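Local coordinates for putative tautomerase (Streptomyces achromogenes, PDB 3RY0), which is a putative tautomerase, a small protein of the MIF clan whose short beta-alpha-beta chains assemble as a hexamer, at residues L2-L7 with R39-E44. Numbering follows the deposited sequence.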
loop_
_atom_site.group_PDB
_atom_site.type_symbol
_atom_site.label_atom_id
_atom_site.label_comp_id
_atom_site.label_asym_id
_atom_site.label_seq_id
_atom_site.Cartn_x
_atom_site.Cartn_y
_atom_site.Cartn_z
ATOM N N LEU A 2 2.374 1.823 11.654
ATOM C CA LEU A 2 2.929 0.964 10.660
ATOM C C LEU A 2 3.794 1.749 9.717
ATOM O O LEU A 2 3.314 2.743 9.121
ATOM C CB LEU A 2 1.801 0.179 9.777
ATOM C CG LEU A 2 2.484 -0.694 8.662
ATOM C CD1 LEU A 2 3.313 -1.838 9.213
ATOM C CD2 LEU A 2 1.611 -1.347 7.484
ATOM N N ILE A 3 5.008 1.335 9.556
ATOM C CA ILE A 3 5.943 2.010 8.647
ATOM C C ILE A 3 6.294 1.061 7.499
ATOM O O ILE A 3 6.868 -0.028 7.755
ATOM C CB ILE A 3 7.240 2.429 9.394
ATOM C CG1 ILE A 3 6.899 3.393 10.481
ATOM C CG2 ILE A 3 8.245 3.077 8.404
ATOM C CD1 ILE A 3 8.121 3.672 11.469
ATOM N N ARG A 4 5.939 1.385 6.264
ATOM C CA ARG A 4 6.227 0.502 5.122
ATOM C C ARG A 4 7.283 1.208 4.319
ATOM O O ARG A 4 7.031 2.317 3.818
ATOM C CB ARG A 4 4.999 0.276 4.253
ATOM C CG ARG A 4 5.183 -0.879 3.303
ATOM C CD ARG A 4 3.784 -1.390 2.675
ATOM N NE ARG A 4 3.795 -2.878 2.725
ATOM C CZ ARG A 4 2.983 -3.736 3.379
ATOM N NH1 ARG A 4 3.301 -4.993 3.212
ATOM N NH2 ARG A 4 1.790 -3.483 4.093
ATOM N N VAL A 5 8.419 0.551 4.111
ATOM C CA VAL A 5 9.513 1.164 3.380
ATOM C C VAL A 5 9.635 0.454 2.040
ATOM O O VAL A 5 9.630 -0.810 1.990
ATOM C CB VAL A 5 10.832 0.967 4.131
ATOM C CG1 VAL A 5 12.062 1.581 3.414
ATOM C CG2 VAL A 5 10.703 1.440 5.527
ATOM N N THR A 6 9.805 1.227 0.966
ATOM C CA THR A 6 10.093 0.605 -0.324
ATOM C C THR A 6 11.528 1.035 -0.747
ATOM O O THR A 6 11.774 2.229 -0.861
ATOM C CB THR A 6 9.069 1.142 -1.345
ATOM O OG1 THR A 6 7.728 0.881 -0.900
ATOM C CG2 THR A 6 9.241 0.406 -2.716
ATOM N N LEU A 7 12.360 0.040 -0.946
ATOM C CA LEU A 7 13.781 0.250 -1.272
ATOM C C LEU A 7 14.133 -0.448 -2.487
ATOM O O LEU A 7 13.579 -1.479 -2.737
ATOM C CB LEU A 7 14.713 -0.437 -0.227
ATOM C CG LEU A 7 14.624 -0.038 1.228
ATOM C CD1 LEU A 7 15.748 -0.745 2.029
ATOM C CD2 LEU A 7 14.777 1.534 1.333
ATOM N N ARG A 39 5.567 -1.084 14.056
ATOM C CA ARG A 39 5.914 -2.141 13.108
ATOM C C ARG A 39 6.515 -1.565 11.852
ATOM O O ARG A 39 6.025 -0.514 11.366
ATOM C CB ARG A 39 4.677 -3.049 12.723
ATOM C CG ARG A 39 4.300 -3.905 13.890
ATOM C CD ARG A 39 2.893 -4.631 13.671
ATOM N NE ARG A 39 2.772 -5.618 14.718
ATOM C CZ ARG A 39 2.563 -5.322 15.978
ATOM N NH1 ARG A 39 2.153 -4.118 16.323
ATOM N NH2 ARG A 39 2.640 -6.307 16.894
ATOM N N VAL A 40 7.537 -2.195 11.319
ATOM C CA VAL A 40 8.165 -1.768 10.064
ATOM C C VAL A 40 8.183 -2.941 9.140
ATOM O O VAL A 40 8.648 -4.078 9.506
ATOM C CB VAL A 40 9.634 -1.290 10.304
ATOM C CG1 VAL A 40 10.213 -0.700 9.025
ATOM C CG2 VAL A 40 9.755 -0.226 11.401
ATOM N N ILE A 41 7.748 -2.740 7.889
ATOM C CA ILE A 41 7.827 -3.747 6.855
ATOM C C ILE A 41 8.735 -3.164 5.729
ATOM O O ILE A 41 8.455 -2.031 5.241
ATOM C CB ILE A 41 6.439 -4.046 6.205
ATOM C CG1 ILE A 41 5.440 -4.431 7.293
ATOM C CG2 ILE A 41 6.670 -5.145 5.073
ATOM C CD1 ILE A 41 5.545 -5.828 7.824
ATOM N N VAL A 42 9.768 -3.871 5.360
ATOM C CA VAL A 42 10.714 -3.386 4.344
ATOM C C VAL A 42 10.472 -4.189 3.102
ATOM O O VAL A 42 10.649 -5.442 3.123
ATOM C CB VAL A 42 12.182 -3.486 4.803
ATOM C CG1 VAL A 42 13.161 -3.062 3.646
ATOM C CG2 VAL A 42 12.477 -2.617 5.985
ATOM N N GLU A 43 10.146 -3.513 1.994
ATOM C CA GLU A 43 9.901 -4.213 0.713
ATOM C C GLU A 43 11.067 -3.792 -0.219
ATOM O O GLU A 43 11.540 -2.638 -0.162
ATOM C CB GLU A 43 8.647 -3.602 0.121
ATOM C CG GLU A 43 7.433 -3.797 0.948
ATOM C CD GLU A 43 6.225 -3.115 0.305
ATOM O OE1 GLU A 43 6.387 -2.032 -0.380
ATOM O OE2 GLU A 43 5.128 -3.688 0.526
ATOM N N GLU A 44 11.582 -4.724 -1.024
ATOM C CA GLU A 44 12.715 -4.488 -1.940
ATOM C C GLU A 44 12.120 -4.666 -3.343
ATOM O O GLU A 44 11.357 -5.616 -3.654
ATOM C CB GLU A 44 13.845 -5.487 -1.681
ATOM C CG GLU A 44 14.481 -5.178 -0.344
ATOM C CD GLU A 44 15.868 -5.828 -0.106
ATOM O OE1 GLU A 44 16.486 -6.327 -1.070
ATOM O OE2 GLU A 44 16.335 -5.786 1.051
#
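Arg4 and Glu43, from neighbouring parallel strands, are joined by a salt bridge in which Arg4 NE donates to Glu43 OE2 over 2.7 Å. The bond is bent, with 146° at the hydrogen, and NE reaches the oxygen from above the carboxylate plane, the guanidinium and carboxylate planes standing 49° apart. The Arg4 chain leaves with CG anti to the backbone N (chi1 -166°) and bends at chi3, which carries the guanidinium across toward 39-44. There it runs alongside Ile41, whose CB sits above one face of the guanidinium, off toward the rim, while NH1 comes within 3.9 Å of Ile41 CG2. On the same sheet face, Leu2 CD1 rests 3.9 Å from Ile41 CG1, so Ile41 is flanked by both residues.

The opposite face is apolar for most of its length: Val5 CG2 meets Val40 CG1 at 4.1 Å, and Leu7 CD1 crosses to Val42 CG1 at 3.8 Å. Beneath these side chains the backbones hold an in-step parallel register, with Ile3 level with Val40 and Val5 with Val42. Ile3 and Val5 each use both N-H and C=O: Ile3 N bonds to Arg39 O and Ile3 O accepts from Ile41 N, then Val5 N bonds to Ile41 O and Val5 O accepts from Glu43 N at 2.8 Å. Leu7 N to Glu43 O continues the ladder.

Further out, Arg4 NH1 forms a salt bridge with Glu43 of a neighbouring subunit and a hydrogen bond with Thr6 of that chain, making this charged patch part of the oligomer interface. Strands 2-8 and 39-45 form the parallel pair of the beta-alpha-beta unit on which the small tautomerases of the MIF clan are built; its helix 13-31 packs through Leu19 and Leu23 on Val5 and through Thr24 on Val40. A strand of a second subunit pairs antiparallel with residues 2-6, and the subunit supplying Glu43 and Thr6 adds one along 39-41, continuing the sheet across both interfaces.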